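Side-chain contacts in alcohol dehydrogenase IV (Corynebacterium glutamicum, PDB 3IV7), which probably reduces maleylacetate to 3-oxoadipate, with a nicotinamide coenzyme as hydride donor: residues R79-A84 / A108-L113; L175-D180 / V231-A236; N191-A196 / E279-A284. All coordinates share one frame; numbering follows the deposited sequence.

Contact 1. Residues R79-A84 / A108-L113; sequences RARAVA and AMTTAL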
ATOM      1  N   ARG A  79      13.620  10.915 -29.967  1.00 25.46           N
ATOM      2  CA  ARG A  79      14.684  11.924 -29.711  1.00 24.56           C
ATOM      3  C   ARG A  79      15.151  11.896 -28.260  1.00 23.46           C
ATOM      4  O   ARG A  79      16.338  11.896 -28.004  1.00 25.93           O
ATOM      5  CB  ARG A  79      14.212  13.334 -30.060  1.00 24.49           C
ATOM      6  CG  ARG A  79      14.266  13.644 -31.560  1.00 25.30           C
ATOM      7  CD  ARG A  79      13.940  15.121 -31.838  1.00 21.68           C
ATOM      8  NE  ARG A  79      12.534  15.465 -31.557  1.00 19.26           N
ATOM      9  CZ  ARG A  79      11.516  15.273 -32.405  1.00 19.10           C
ATOM     10  NH1 ARG A  79      11.699  14.657 -33.568  1.00 30.90           N
ATOM     11  NH2 ARG A  79      10.303  15.637 -32.065  1.00 30.28           N
ATOM     12  N   ALA A  80      14.208  11.863 -27.310  1.00 24.61           N
ATOM     13  CA  ALA A  80      14.574  11.830 -25.869  1.00 24.05           C
ATOM     14  C   ALA A  80      15.402  10.588 -25.531  1.00 25.23           C
ATOM     15  O   ALA A  80      16.368  10.668 -24.770  1.00 25.83           O
ATOM     16  CB  ALA A  80      13.345  11.899 -24.999  1.00 18.90           C
ATOM     17  N   ARG A  81      15.057   9.449 -26.133  1.00 24.99           N
ATOM     18  CA  ARG A  81      15.770   8.199 -25.845  1.00 23.13           C
ATOM     19  C   ARG A  81      17.188   8.294 -26.352  1.00 24.52           C
ATOM     20  O   ARG A  81      18.101   7.821 -25.705  1.00 23.21           O
ATOM     21  CB  ARG A  81      15.068   6.989 -26.491  1.00 23.71           C
ATOM     22  CG  ARG A  81      13.776   6.583 -25.802  1.00 19.70           C
ATOM     23  CD  ARG A  81      12.844   5.830 -26.734  1.00 24.78           C
ATOM     24  NE  ARG A  81      11.573   5.418 -26.072  1.00 22.04           N
ATOM     25  CZ  ARG A  81      10.502   4.946 -26.724  1.00 19.44           C
ATOM     26  NH1 ARG A  81      10.499   4.872 -28.045  1.00 20.12           N
ATOM     27  NH2 ARG A  81       9.414   4.588 -26.057  1.00 19.47           N
ATOM     28  N   ALA A  82      17.359   8.896 -27.525  1.00 24.08           N
ATOM     29  CA  ALA A  82      18.681   9.067 -28.123  1.00 26.78           C
ATOM     30  C   ALA A  82      19.582   9.970 -27.251  1.00 27.62           C
ATOM     31  O   ALA A  82      20.750   9.658 -27.028  1.00 29.98           O
ATOM     32  CB  ALA A  82      18.547   9.638 -29.533  1.00 27.16           C
ATOM     33  N   VAL A  83      19.040  11.095 -26.799  1.00 27.02           N
ATOM     34  CA  VAL A  83      19.771  11.987 -25.871  1.00 28.75           C
ATOM     35  C   VAL A  83      20.242  11.199 -24.628  1.00 29.48           C
ATOM     36  O   VAL A  83      21.442  11.241 -24.256  1.00 28.43           O
ATOM     37  CB  VAL A  83      18.889  13.195 -25.444  1.00 29.28           C
ATOM     38  CG1 VAL A  83      19.529  13.970 -24.301  1.00 27.37           C
ATOM     39  CG2 VAL A  83      18.639  14.118 -26.647  1.00 30.98           C
ATOM     40  N   ALA A  84      19.319  10.436 -24.032  1.00 27.60           N
ATOM     41  CA  ALA A  84      19.641   9.588 -22.887  1.00 28.29           C
ATOM     42  C   ALA A  84      20.805   8.636 -23.181  1.00 28.83           C
ATOM     43  O   ALA A  84      21.806   8.600 -22.448  1.00 27.42           O
ATOM     44  CB  ALA A  84      18.380   8.769 -22.446  1.00 28.68           C
ATOM     45  N   ALA A 108      12.290   5.334 -20.308  1.00 24.59           N
ATOM     46  CA  ALA A 108      12.515   4.117 -19.519  1.00 24.33           C
ATOM     47  C   ALA A 108      12.043   2.840 -20.241  1.00 25.07           C
ATOM     48  O   ALA A 108      12.588   1.763 -20.025  1.00 24.51           O
ATOM     49  CB  ALA A 108      11.833   4.244 -18.180  1.00 20.07           C
HETATM   50  N   MSE A 109      11.034   2.960 -21.094  1.00 23.61           N
HETATM   51  CA  MSE A 109      10.514   1.790 -21.826  1.00 23.65           C
HETATM   52  C   MSE A 109      11.589   1.066 -22.580  1.00 25.32           C
HETATM   53  O   MSE A 109      11.580  -0.166 -22.648  1.00 25.51           O
HETATM   54  CB  MSE A 109       9.434   2.200 -22.817  1.00 24.23           C
HETATM   55  CG  MSE A 109       8.160   2.683 -22.193  1.00 23.52           C
HETATM   56 SE   MSE A 109       6.940   3.418 -23.561  0.75 24.86          SE
HETATM   57  CE  MSE A 109       6.518   1.791 -24.475  1.00 22.95           C
ATOM     58  N   THR A 110      12.483   1.822 -23.217  1.00 22.65           N
ATOM     59  CA  THR A 110      13.524   1.231 -24.043  1.00 22.30           C
ATOM     60  C   THR A 110      14.909   1.147 -23.384  1.00 23.25           C
ATOM     61  O   THR A 110      15.696   0.315 -23.762  1.00 25.53           O
ATOM     62  CB  THR A 110      13.661   1.967 -25.349  1.00 18.34           C
ATOM     63  OG1 THR A 110      14.003   3.336 -25.094  1.00 21.56           O
ATOM     64  CG2 THR A 110      12.332   1.919 -26.121  1.00 23.97           C
ATOM     65  N   THR A 111      15.197   2.033 -22.439  1.00 25.55           N
ATOM     66  CA  THR A 111      16.523   2.105 -21.805  1.00 25.81           C
ATOM     67  C   THR A 111      16.580   1.422 -20.440  1.00 27.02           C
ATOM     68  O   THR A 111      17.658   1.146 -19.935  1.00 24.35           O
ATOM     69  CB  THR A 111      16.927   3.576 -21.566  1.00 27.39           C
ATOM     70  OG1 THR A 111      16.011   4.173 -20.649  1.00 21.31           O
ATOM     71  CG2 THR A 111      16.935   4.369 -22.880  1.00 24.74           C
ATOM     72  N   ALA A 112      15.419   1.191 -19.826  1.00 25.72           N
ATOM     73  CA  ALA A 112      15.364   0.634 -18.487  1.00 25.43           C
ATOM     74  C   ALA A 112      15.957   1.585 -17.427  1.00 27.24           C
ATOM     75  O   ALA A 112      16.180   1.174 -16.311  1.00 27.75           O
ATOM     76  CB  ALA A 112      16.109  -0.793 -18.431  1.00 25.35           C
ATOM     77  N   LEU A 113      16.134   2.866 -17.760  1.00 25.80           N
ATOM     78  CA  LEU A 113      16.689   3.821 -16.811  1.00 22.96           C
ATOM     79  C   LEU A 113      15.701   4.103 -15.695  1.00 23.22           C
ATOM     80  O   LEU A 113      14.499   4.185 -15.932  1.00 25.99           O
ATOM     81  CB  LEU A 113      17.060   5.137 -17.494  1.00 20.55           C
ATOM     82  CG  LEU A 113      18.331   5.111 -18.354  1.00 23.79           C
ATOM     83  CD1 LEU A 113      18.388   6.388 -19.179  1.00 20.19           C
ATOM     84  CD2 LEU A 113      19.639   4.927 -17.454  1.00 25.66           C
TER
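The guanidinium of Arg81 is the flat group here, and the 108-113 segment meets it in two ways. Over one face, close to the centre, sits the methyl of Thr110, with CG2 3.6 Å from Arg81 CZ. At the edge and near the plane lies the selenium of selenomethionine Met109, SE being 3.7 Å from Arg81 NH2. The arginine chain runs extended from CG to NE and passes Thr110 at about a right angle, its methylenes pressing on the threonine hydroxyl, Arg81 CD to Thr110 OG1 being 3.2 Å. Thr110 holds OG1 between its backbone N and carbonyl carbon (chi1 60°), which sets OG1 against these methylenes and CG2 over the planar group. One turn further along, Ala84 CB touches Leu113 CD1 at 4.0 Å. The contact joins helices 74-86 and 98-111 in the N-terminal part of the chain, which holds the parallel sheet, and Arg81 NE strengthens the tie by donating to the carbonyl of Ala106 on the second helix. Chemically, then, the 108-113 segment offers the guanidinium a methyl and a selenium, and lays a hydroxyl against the methylenes without a hydrogen bond to NE, whereas the charge is probably balanced largely by Glu78, salt-bridged to NH1 from the arginine's own helix.

Contact 2. Residues L175-D180 / V231-A236; sequences LAHCID and VSFASA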
ATOM      1  N   LEU A 175      -9.331  12.377  -8.233  1.00 27.64           N
ATOM      2  CA  LEU A 175     -10.518  11.834  -7.615  1.00 27.98           C
ATOM      3  C   LEU A 175     -11.151  10.709  -8.465  1.00 30.23           C
ATOM      4  O   LEU A 175     -11.649   9.726  -7.913  1.00 27.22           O
ATOM      5  CB  LEU A 175     -11.534  12.934  -7.326  1.00 30.61           C
ATOM      6  CG  LEU A 175     -12.566  12.584  -6.282  1.00 35.86           C
ATOM      7  CD1 LEU A 175     -11.867  12.228  -4.990  1.00 34.70           C
ATOM      8  CD2 LEU A 175     -13.610  13.786  -6.061  1.00 32.88           C
ATOM      9  N   ALA A 176     -11.101  10.857  -9.794  1.00 24.92           N
ATOM     10  CA  ALA A 176     -11.631   9.879 -10.691  1.00 26.24           C
ATOM     11  C   ALA A 176     -10.843   8.587 -10.591  1.00 27.07           C
ATOM     12  O   ALA A 176     -11.428   7.510 -10.638  1.00 27.21           O
ATOM     13  CB  ALA A 176     -11.607  10.392 -12.107  1.00 24.01           C
ATOM     14  N   HIS A 177      -9.518   8.699 -10.449  1.00 27.13           N
ATOM     15  CA  HIS A 177      -8.671   7.520 -10.255  1.00 27.59           C
ATOM     16  C   HIS A 177      -9.207   6.741  -9.047  1.00 29.48           C
ATOM     17  O   HIS A 177      -9.351   5.528  -9.104  1.00 29.48           O
ATOM     18  CB  HIS A 177      -7.192   7.897 -10.033  1.00 26.34           C
ATOM     19  CG  HIS A 177      -6.504   8.458 -11.244  1.00 30.35           C
ATOM     20  ND1 HIS A 177      -6.860   8.112 -12.535  1.00 29.17           N
ATOM     21  CD2 HIS A 177      -5.388   9.220 -11.355  1.00 27.68           C
ATOM     22  CE1 HIS A 177      -6.045   8.714 -13.388  1.00 31.44           C
ATOM     23  NE2 HIS A 177      -5.139   9.387 -12.698  1.00 30.55           N
ATOM     24  N   CYS A 178      -9.572   7.447  -7.977  1.00 29.62           N
ATOM     25  CA  CYS A 178     -10.096   6.778  -6.794  1.00 26.09           C
ATOM     26  C   CYS A 178     -11.426   6.138  -7.070  1.00 28.21           C
ATOM     27  O   CYS A 178     -11.623   4.974  -6.805  1.00 28.76           O
ATOM     28  CB  CYS A 178     -10.297   7.754  -5.631  1.00 28.37           C
ATOM     29  SG  CYS A 178      -8.868   8.572  -5.061  1.00 28.10           S
ATOM     30  N   ILE A 179     -12.368   6.935  -7.533  1.00 26.98           N
ATOM     31  CA  ILE A 179     -13.743   6.479  -7.652  1.00 28.58           C
ATOM     32  C   ILE A 179     -13.947   5.355  -8.667  1.00 27.72           C
ATOM     33  O   ILE A 179     -14.542   4.341  -8.356  1.00 28.13           O
ATOM     34  CB  ILE A 179     -14.720   7.660  -7.876  1.00 26.89           C
ATOM     35  CG1 ILE A 179     -14.727   8.537  -6.600  1.00 31.37           C
ATOM     36  CG2 ILE A 179     -16.153   7.103  -8.165  1.00 23.56           C
ATOM     37  CD1 ILE A 179     -15.554   9.846  -6.665  1.00 31.20           C
ATOM     38  N   ASP A 180     -13.417   5.517  -9.866  1.00 28.42           N
ATOM     39  CA  ASP A 180     -13.549   4.464 -10.889  1.00 27.04           C
ATOM     40  C   ASP A 180     -12.900   3.158 -10.394  1.00 29.07           C
ATOM     41  O   ASP A 180     -13.407   2.061 -10.670  1.00 28.80           O
ATOM     42  CB  ASP A 180     -12.895   4.901 -12.156  1.00 25.67           C
ATOM     43  CG  ASP A 180     -13.481   4.252 -13.393  1.00 31.15           C
ATOM     44  OD1 ASP A 180     -14.702   3.892 -13.424  1.00 26.04           O
ATOM     45  OD2 ASP A 180     -12.723   4.220 -14.392  1.00 25.77           O
ATOM     46  N   VAL A 231      -1.948   5.109  -6.979  1.00 27.69           N
ATOM     47  CA  VAL A 231      -1.523   3.791  -6.520  1.00 27.57           C
ATOM     48  C   VAL A 231      -2.711   2.795  -6.552  1.00 30.70           C
ATOM     49  O   VAL A 231      -2.561   1.638  -6.969  1.00 28.16           O
ATOM     50  CB  VAL A 231      -0.916   3.843  -5.107  1.00 30.57           C
ATOM     51  CG1 VAL A 231      -0.681   2.411  -4.564  1.00 25.45           C
ATOM     52  CG2 VAL A 231       0.477   4.658  -5.119  1.00 30.66           C
ATOM     53  N   SER A 232      -3.890   3.269  -6.140  1.00 28.93           N
ATOM     54  CA  SER A 232      -5.106   2.468  -6.199  1.00 27.49           C
ATOM     55  C   SER A 232      -5.443   2.081  -7.657  1.00 27.92           C
ATOM     56  O   SER A 232      -5.720   0.923  -7.968  1.00 24.92           O
ATOM     57  CB  SER A 232      -6.275   3.266  -5.614  1.00 29.52           C
ATOM     58  OG  SER A 232      -7.477   2.512  -5.711  1.00 38.55           O
ATOM     59  N   PHE A 233      -5.407   3.080  -8.523  1.00 26.62           N
ATOM     60  CA  PHE A 233      -5.714   2.937  -9.932  1.00 30.06           C
ATOM     61  C   PHE A 233      -4.714   2.026 -10.673  1.00 29.17           C
ATOM     62  O   PHE A 233      -5.110   1.212 -11.466  1.00 28.64           O
ATOM     63  CB  PHE A 233      -5.746   4.340 -10.557  1.00 30.86           C
ATOM     64  CG  PHE A 233      -5.769   4.345 -12.027  1.00 29.35           C
ATOM     65  CD1 PHE A 233      -6.894   3.973 -12.710  1.00 35.14           C
ATOM     66  CD2 PHE A 233      -4.704   4.880 -12.743  1.00 31.76           C
ATOM     67  CE1 PHE A 233      -6.928   4.022 -14.099  1.00 29.85           C
ATOM     68  CE2 PHE A 233      -4.745   4.936 -14.104  1.00 30.88           C
ATOM     69  CZ  PHE A 233      -5.863   4.498 -14.779  1.00 27.44           C
ATOM     70  N   ALA A 234      -3.434   2.151 -10.352  1.00 28.80           N
ATOM     71  CA  ALA A 234      -2.402   1.274 -10.933  1.00 28.59           C
ATOM     72  C   ALA A 234      -2.745  -0.188 -10.651  1.00 27.78           C
ATOM     73  O   ALA A 234      -2.557  -1.062 -11.501  1.00 28.21           O
ATOM     74  CB  ALA A 234      -1.009   1.637 -10.362  1.00 24.04           C
ATOM     75  N   SER A 235      -3.332  -0.432  -9.483  1.00 29.18           N
ATOM     76  CA  SER A 235      -3.759  -1.760  -9.102  1.00 27.65           C
ATOM     77  C   SER A 235      -5.128  -2.148  -9.680  1.00 28.08           C
ATOM     78  O   SER A 235      -5.291  -3.249 -10.195  1.00 28.67           O
ATOM     79  CB  SER A 235      -3.813  -1.893  -7.577  1.00 26.16           C
ATOM     80  OG  SER A 235      -4.409  -3.146  -7.193  1.00 21.60           O
ATOM     81  N   ALA A 236      -6.133  -1.275  -9.530  1.00 25.41           N
ATOM     82  CA  ALA A 236      -7.525  -1.661  -9.877  1.00 28.16           C
ATOM     83  C   ALA A 236      -7.785  -1.708 -11.401  1.00 28.68           C
ATOM     84  O   ALA A 236      -8.707  -2.367 -11.852  1.00 27.04           O
ATOM     85  CB  ALA A 236      -8.520  -0.752  -9.202  1.00 25.85           C
TER
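His177 and Phe233 lie face to face in an offset stack that joins helices 164-181 and 216-236 inside the helical C-terminal domain of the iron-containing alcohol dehydrogenase family. The ring centroids are 4.5 Å apart and the planes are inclined by only 14°. The overlap is unequal: His177 ND1 lies over the middle of the phenyl face, whereas Phe233 CD2 sits above the imidazole nearer its rim, 3.9 Å from His177 ND1. Behind the rings the two CB atoms also meet, His177 CB to Phe233 CB being 3.9 Å, at the level where the two backbones come nearest. The rings leave their helices differently. The phenyl is anti to its backbone N (chi1 168°), while the imidazole lies beside its own (chi1 -69°), and these two departures bring the faces together.

The next shell fixes the rotation of the histidine. His177 NE2 is hydrogen-bonded to the carbonyl of Ala123, and ND1 to His242 NE2, so both ring nitrogens are engaged. His242 also stacks on Phe233, and its ND1 is hydrogen-bonded to Asp180 OD2, one turn along the helix from His177. The chain Asp180-His242-His177-Ala123 thus runs beside the aromatic stack. In chemical terms, the phenyl supplies an apolar, polarisable surface against a ring whose two nitrogens are already hydrogen-bonded to polar partners.

Contact 3. Residues N191-A196 / E279-A284; sequences NAVLAA and ERRAAA. With EDO (1,2-ethanediol), chain C.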
ATOM      1  N   ASN A 191      -6.544  -1.930  -2.903  1.00 24.86           N
ATOM      2  CA  ASN A 191      -6.704  -0.751  -3.734  1.00 26.12           C
ATOM      3  C   ASN A 191      -7.995   0.035  -3.358  1.00 28.32           C
ATOM      4  O   ASN A 191      -8.049   1.250  -3.520  1.00 28.41           O
ATOM      5  CB  ASN A 191      -6.577  -1.035  -5.243  1.00 25.56           C
ATOM      6  CG  ASN A 191      -7.555  -2.091  -5.760  1.00 25.98           C
ATOM      7  OD1 ASN A 191      -8.753  -2.004  -5.535  1.00 24.60           O
ATOM      8  ND2 ASN A 191      -7.039  -3.025  -6.583  1.00 24.32           N
ATOM      9  N   ALA A 192      -8.998  -0.671  -2.821  1.00 24.20           N
ATOM     10  CA  ALA A 192     -10.209  -0.026  -2.337  1.00 23.78           C
ATOM     11  C   ALA A 192      -9.898   0.906  -1.161  1.00 25.57           C
ATOM     12  O   ALA A 192     -10.336   2.062  -1.150  1.00 25.16           O
ATOM     13  CB  ALA A 192     -11.228  -1.047  -1.930  1.00 20.83           C
ATOM     14  N   VAL A 193      -9.166   0.413  -0.157  1.00 27.95           N
ATOM     15  CA  VAL A 193      -8.901   1.248   1.014  1.00 28.54           C
ATOM     16  C   VAL A 193      -8.019   2.436   0.626  1.00 27.59           C
ATOM     17  O   VAL A 193      -8.264   3.572   1.059  1.00 27.89           O
ATOM     18  CB  VAL A 193      -8.324   0.466   2.188  1.00 32.73           C
ATOM     19  CG1 VAL A 193      -6.892   0.130   1.949  1.00 33.17           C
ATOM     20  CG2 VAL A 193      -8.499   1.286   3.489  1.00 31.24           C
ATOM     21  N   LEU A 194      -7.081   2.216  -0.289  1.00 28.83           N
ATOM     22  CA  LEU A 194      -6.238   3.322  -0.771  1.00 27.31           C
ATOM     23  C   LEU A 194      -7.080   4.355  -1.542  1.00 28.65           C
ATOM     24  O   LEU A 194      -6.900   5.530  -1.361  1.00 31.19           O
ATOM     25  CB  LEU A 194      -5.070   2.808  -1.629  1.00 23.25           C
ATOM     26  CG  LEU A 194      -4.074   1.899  -0.862  1.00 31.13           C
ATOM     27  CD1 LEU A 194      -2.979   1.379  -1.779  1.00 32.96           C
ATOM     28  CD2 LEU A 194      -3.464   2.646   0.343  1.00 30.26           C
ATOM     29  N   ALA A 195      -7.998   3.892  -2.402  1.00 27.87           N
ATOM     30  CA  ALA A 195      -8.846   4.792  -3.159  1.00 26.66           C
ATOM     31  C   ALA A 195      -9.676   5.682  -2.227  1.00 26.44           C
ATOM     32  O   ALA A 195      -9.800   6.850  -2.470  1.00 24.79           O
ATOM     33  CB  ALA A 195      -9.754   4.026  -4.095  1.00 23.79           C
ATOM     34  N   ALA A 196     -10.179   5.108  -1.129  1.00 25.48           N
ATOM     35  CA  ALA A 196     -11.011   5.840  -0.159  1.00 28.05           C
ATOM     36  C   ALA A 196     -10.166   6.870   0.610  1.00 29.39           C
ATOM     37  O   ALA A 196     -10.647   7.933   0.934  1.00 30.14           O
ATOM     38  CB  ALA A 196     -11.651   4.875   0.805  1.00 28.02           C
ATOM     39  N   GLU A 279     -20.270   2.421  -3.372  1.00 32.15           N
ATOM     40  CA  GLU A 279     -21.012   3.643  -3.062  1.00 30.16           C
ATOM     41  C   GLU A 279     -20.909   3.978  -1.565  1.00 28.43           C
ATOM     42  O   GLU A 279     -20.697   5.123  -1.199  1.00 27.35           O
ATOM     43  CB  GLU A 279     -22.489   3.489  -3.496  1.00 32.85           C
ATOM     44  CG  GLU A 279     -23.301   4.792  -3.591  1.00 33.26           C
ATOM     45  CD  GLU A 279     -23.749   5.344  -2.232  1.00 33.01           C
ATOM     46  OE1 GLU A 279     -23.919   4.567  -1.286  1.00 33.79           O
ATOM     47  OE2 GLU A 279     -23.934   6.570  -2.132  1.00 32.26           O
ATOM     48  N   ARG A 280     -21.023   2.973  -0.700  1.00 30.93           N
ATOM     49  CA  ARG A 280     -20.971   3.233   0.739  1.00 28.79           C
ATOM     50  C   ARG A 280     -19.553   3.617   1.189  1.00 29.34           C
ATOM     51  O   ARG A 280     -19.375   4.487   2.025  1.00 29.90           O
ATOM     52  CB  ARG A 280     -21.518   2.040   1.538  1.00 30.92           C
ATOM     53  CG  ARG A 280     -23.043   1.850   1.378  1.00 30.34           C
ATOM     54  CD  ARG A 280     -23.593   0.803   2.365  1.00 41.19           C
ATOM     55  NE  ARG A 280     -22.843  -0.462   2.355  1.00 40.16           N
ATOM     56  CZ  ARG A 280     -23.160  -1.551   1.646  1.00 46.22           C
ATOM     57  NH1 ARG A 280     -24.213  -1.565   0.842  1.00 53.44           N
ATOM     58  NH2 ARG A 280     -22.405  -2.644   1.744  1.00 47.34           N
ATOM     59  N   ARG A 281     -18.550   3.002   0.593  1.00 27.82           N
ATOM     60  CA  ARG A 281     -17.183   3.355   0.914  1.00 26.67           C
ATOM     61  C   ARG A 281     -16.887   4.811   0.486  1.00 25.71           C
ATOM     62  O   ARG A 281     -16.306   5.575   1.238  1.00 24.32           O
ATOM     63  CB  ARG A 281     -16.216   2.386   0.248  1.00 22.33           C
ATOM     64  CG  ARG A 281     -14.810   2.519   0.760  1.00 29.13           C
ATOM     65  CD  ARG A 281     -13.825   1.799  -0.108  1.00 29.27           C
ATOM     66  NE  ARG A 281     -13.848   0.356   0.074  1.00 25.45           N
ATOM     67  CZ  ARG A 281     -13.208  -0.308   1.033  1.00 33.45           C
ATOM     68  NH1 ARG A 281     -12.503   0.336   1.961  1.00 33.97           N
ATOM     69  NH2 ARG A 281     -13.289  -1.639   1.074  1.00 28.00           N
ATOM     70  N   ALA A 282     -17.307   5.181  -0.714  1.00 27.15           N
ATOM     71  CA  ALA A 282     -17.068   6.542  -1.213  1.00 29.00           C
ATOM     72  C   ALA A 282     -17.816   7.555  -0.311  1.00 29.53           C
ATOM     73  O   ALA A 282     -17.250   8.548   0.128  1.00 28.57           O
ATOM     74  CB  ALA A 282     -17.531   6.657  -2.679  1.00 27.57           C
ATOM     75  N   ALA A 283     -19.079   7.251  -0.028  1.00 30.26           N
ATOM     76  CA  ALA A 283     -19.908   8.064   0.866  1.00 32.47           C
ATOM     77  C   ALA A 283     -19.204   8.319   2.200  1.00 30.15           C
ATOM     78  O   ALA A 283     -19.110   9.450   2.633  1.00 29.21           O
ATOM     79  CB  ALA A 283     -21.278   7.374   1.102  1.00 30.91           C
ATOM     80  N   ALA A 284     -18.711   7.253   2.840  1.00 28.09           N
ATOM     81  CA  ALA A 284     -17.970   7.383   4.097  1.00 25.91           C
ATOM     82  C   ALA A 284     -16.737   8.282   3.934  1.00 30.08           C
ATOM     83  O   ALA A 284     -16.433   9.102   4.791  1.00 28.34           O
ATOM     84  CB  ALA A 284     -17.544   6.012   4.594  1.00 29.98           C
TER
HETATM   85  C1  EDO C 364     -16.141  -1.688  -2.229  1.00 56.98           C
HETATM   86  O1  EDO C 364     -15.056  -0.796  -2.499  1.00 52.65           O
HETATM   87  C2  EDO C 364     -15.607  -3.091  -1.985  1.00 53.12           C
HETATM   88  O2  EDO C 364     -15.186  -3.187  -0.625  1.00 55.85           O
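Two hydrogen bonds from Arg281 hold a molecule of 1,2-ethanediol, probably left from the crystallisation liquor. The shorter runs from Arg281 NH2 to EDO O2 over 3.0 Å and is nearly straight, at 167°. Arg281 NE donates to EDO O1 over 3.1 Å in a somewhat more bent bond. The diol therefore spans two neighbouring N-H groups of one guanidinium, meeting it along an edge.

One face of the same guanidinium rests on helix 189-211. Ala192 CB lies above it, off centre, 3.6 Å from Arg281 CZ, and the backbone N of Val193 sits over the rim on that same face. Further out, Arg281 NH1 comes within 3.8 Å of Val193 CA. The aliphatic part of the arginine serves the next turn: Ala196 CB touches Arg281 CD at 3.9 Å. Since Arg281 CG stands anti to its backbone N, the side chain reaches across to the neighbouring helix, and a bend at chi3, -76°, turns the guanidinium so that one face lies over Ala192 CB.

Around this pair, Leu182 touches both Arg281 and Ala282, and Val193 also packs on Glu197 of the second subunit, which places the contact beside the dimer interface. Helices 189-211 and 276-286 run in the same general direction, their short segments crossing at -34°. The axes of these segments stay 10.1 Å apart. One long arginine laid over the small residues Ala192 and Ala196 bridges the two helices, at the surface of the all-helical C-terminal part of the iron-containing alcohol dehydrogenase fold.

How the contacts relate
Contacts 2 and 3 are neighbours, their centres about 10 Å apart, while contact 1 stands alone. Asn191 joins the pair: its O is a probable hydrogen-bond partner of Ser232 OG at 2.6 Å, and its ND2 of Ser235 OG at 2.7 Å. Helix 189-211 thus packs on helix 216-236 of contact 2 and meets helix 276-286 in contact 3, and the segments of the two contacts alternate along the chain. Contact 1 lies in the N-terminal part of the chain, with the parallel sheet, its centre about 28 Å from that of contact 2. The ethanediol sits on contact 3; contact 1 is remote from it, its nearest atoms about 22 Å from those of contact 3.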